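Local coordinates for protein putative rubredoxin reductase (Rhodopseudomonas palustris, PDB 3FG2) that probably uses its FAD to pass electrons from NADH to the ferredoxin that serves the cytochrome P450 CYP199A2, at residues Gln330-Thr335 against Ala372-Gly377. Numbering follows the deposited sequence.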
loop_
_atom_site.group_PDB
_atom_site.type_symbol
_atom_site.label_atom_id
_atom_site.label_comp_id
_atom_site.label_asym_id
_atom_site.label_seq_id
_atom_site.Cartn_x
_atom_site.Cartn_y
_atom_site.Cartn_z
ATOM N N GLN A 330 -10.142 -2.421 9.514
ATOM C CA GLN A 330 -9.614 -3.667 8.997
ATOM C C GLN A 330 -10.541 -4.162 7.898
ATOM O O GLN A 330 -11.764 -4.163 8.050
ATOM C CB GLN A 330 -9.503 -4.713 10.103
ATOM C CG GLN A 330 -8.403 -4.436 11.098
ATOM C CD GLN A 330 -8.495 -5.351 12.287
ATOM O OE1 GLN A 330 -9.485 -5.334 13.017
ATOM N NE2 GLN A 330 -7.472 -6.167 12.487
ATOM N N ILE A 331 -9.952 -4.572 6.783
ATOM C CA ILE A 331 -10.734 -5.060 5.663
ATOM C C ILE A 331 -10.207 -6.409 5.243
ATOM O O ILE A 331 -8.999 -6.582 5.121
ATOM C CB ILE A 331 -10.608 -4.147 4.432
ATOM C CG1 ILE A 331 -10.924 -2.699 4.801
ATOM C CG2 ILE A 331 -11.559 -4.628 3.340
ATOM C CD1 ILE A 331 -10.712 -1.717 3.651
ATOM N N VAL A 332 -11.105 -7.370 5.044
ATOM C CA VAL A 332 -10.699 -8.678 4.563
ATOM C C VAL A 332 -11.591 -8.994 3.364
ATOM O O VAL A 332 -12.827 -8.983 3.470
ATOM C CB VAL A 332 -10.847 -9.783 5.634
ATOM C CG1 VAL A 332 -12.286 -9.856 6.140
ATOM C CG2 VAL A 332 -10.426 -11.124 5.038
ATOM N N GLY A 333 -10.958 -9.252 2.220
ATOM C CA GLY A 333 -11.696 -9.555 1.003
ATOM C C GLY A 333 -11.767 -8.353 0.074
ATOM O O GLY A 333 -11.393 -7.244 0.455
ATOM N N LEU A 334 -12.237 -8.566 -1.152
ATOM C CA LEU A 334 -12.367 -7.486 -2.131
ATOM C C LEU A 334 -13.853 -7.134 -2.250
ATOM O O LEU A 334 -14.664 -7.986 -2.621
ATOM C CB LEU A 334 -11.809 -7.941 -3.483
ATOM C CG LEU A 334 -10.322 -8.347 -3.494
ATOM C CD1 LEU A 334 -9.951 -9.021 -4.808
ATOM C CD2 LEU A 334 -9.463 -7.112 -3.276
ATOM N N THR A 335 -14.206 -5.888 -1.934
ATOM C CA THR A 335 -15.603 -5.454 -1.984
ATOM C C THR A 335 -16.118 -4.831 -3.285
ATOM O O THR A 335 -17.243 -4.331 -3.323
ATOM C CB THR A 335 -15.906 -4.449 -0.864
ATOM O OG1 THR A 335 -14.907 -3.431 -0.866
ATOM C CG2 THR A 335 -15.932 -5.131 0.484
ATOM N N ALA A 372 -12.832 -8.859 16.251
ATOM C CA ALA A 372 -13.498 -10.158 16.195
ATOM C C ALA A 372 -14.160 -10.433 14.851
ATOM O O ALA A 372 -14.119 -11.555 14.364
ATOM C CB ALA A 372 -14.532 -10.277 17.325
ATOM N N ASP A 373 -14.774 -9.420 14.252
ATOM C CA ASP A 373 -15.426 -9.616 12.963
ATOM C C ASP A 373 -14.383 -9.866 11.870
ATOM O O ASP A 373 -14.621 -10.625 10.929
ATOM C CB ASP A 373 -16.300 -8.403 12.610
ATOM C CG ASP A 373 -17.566 -8.323 13.466
ATOM O OD1 ASP A 373 -17.805 -9.246 14.268
ATOM O OD2 ASP A 373 -18.332 -7.341 13.337
ATOM N N HIS A 374 -13.222 -9.236 12.008
ATOM C CA HIS A 374 -12.144 -9.398 11.039
ATOM C C HIS A 374 -11.594 -10.823 11.069
ATOM O O HIS A 374 -11.312 -11.416 10.022
ATOM C CB HIS A 374 -11.014 -8.405 11.331
ATOM C CG HIS A 374 -9.911 -8.434 10.321
ATOM N ND1 HIS A 374 -10.099 -8.071 9.004
ATOM C CD2 HIS A 374 -8.612 -8.807 10.428
ATOM C CE1 HIS A 374 -8.966 -8.220 8.343
ATOM N NE2 HIS A 374 -8.048 -8.665 9.183
ATOM N N VAL A 375 -11.436 -11.371 12.270
ATOM C CA VAL A 375 -10.923 -12.733 12.414
ATOM C C VAL A 375 -11.927 -13.705 11.803
ATOM O O VAL A 375 -11.549 -14.725 11.238
ATOM C CB VAL A 375 -10.687 -13.088 13.904
ATOM C CG1 VAL A 375 -10.396 -14.574 14.060
ATOM C CG2 VAL A 375 -9.525 -12.269 14.439
ATOM N N PHE A 376 -13.207 -13.370 11.920
ATOM C CA PHE A 376 -14.275 -14.192 11.362
ATOM C C PHE A 376 -14.123 -14.262 9.844
ATOM O O PHE A 376 -14.176 -15.339 9.253
ATOM C CB PHE A 376 -15.644 -13.600 11.703
ATOM C CG PHE A 376 -16.784 -14.294 11.020
ATOM C CD1 PHE A 376 -17.121 -15.601 11.357
ATOM C CD2 PHE A 376 -17.500 -13.657 10.018
ATOM C CE1 PHE A 376 -18.157 -16.262 10.704
ATOM C CE2 PHE A 376 -18.535 -14.306 9.360
ATOM C CZ PHE A 376 -18.865 -15.615 9.706
ATOM N N GLY A 377 -13.940 -13.104 9.219
ATOM C CA GLY A 377 -13.771 -13.074 7.781
ATOM C C GLY A 377 -12.501 -13.779 7.325
ATOM O O GLY A 377 -12.533 -14.584 6.391
HETATM O O HOH W 1 -12.812 -7.263 8.789
#
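The imidazole of His374 reaches from helix 371-380 to the strand carrying Gln330 and Val332 and lies against Gln330. Gln330 CB sits over one ring face, 3.8 Å from the His374 centroid, a CH-pi contact displaced toward the rim. The extended side chain brings its amide into a stack with the ring, planes 27° apart. Glutamine suits this partly exposed place, offering one methylene, CB, and a flat polar end to the ring. His374 CG stands anti to its backbone N (chi1 -176°), which sends the imidazole off the helix toward the strand; its CE1 lies 3.6 Å from Val332 CB. Beyond it, Val332 CG1 rests 3.9 Å from Gly377 CA, where a CB would clash with the methyl; glycine therefore lets the helix come close.

No hydrogen bond crosses directly; a water in the ring plane lies 2.8 Å from His374 ND1 and donates a weak bond to Gln330 O. On its other nitrogen, NE2, His374 is hydrogen-bonded to Arg378 NH1 of the same helix. An alanine at His374 would probably leave the Gln330 amide without its stacking surface and the water and Arg378 without a ring nitrogen.

Over these short segments the strand and helix axes run nearly parallel, 16° apart, typical of helix-on-sheet packing; here the helix lies against the antiparallel sheet of the reductase C-terminal domain.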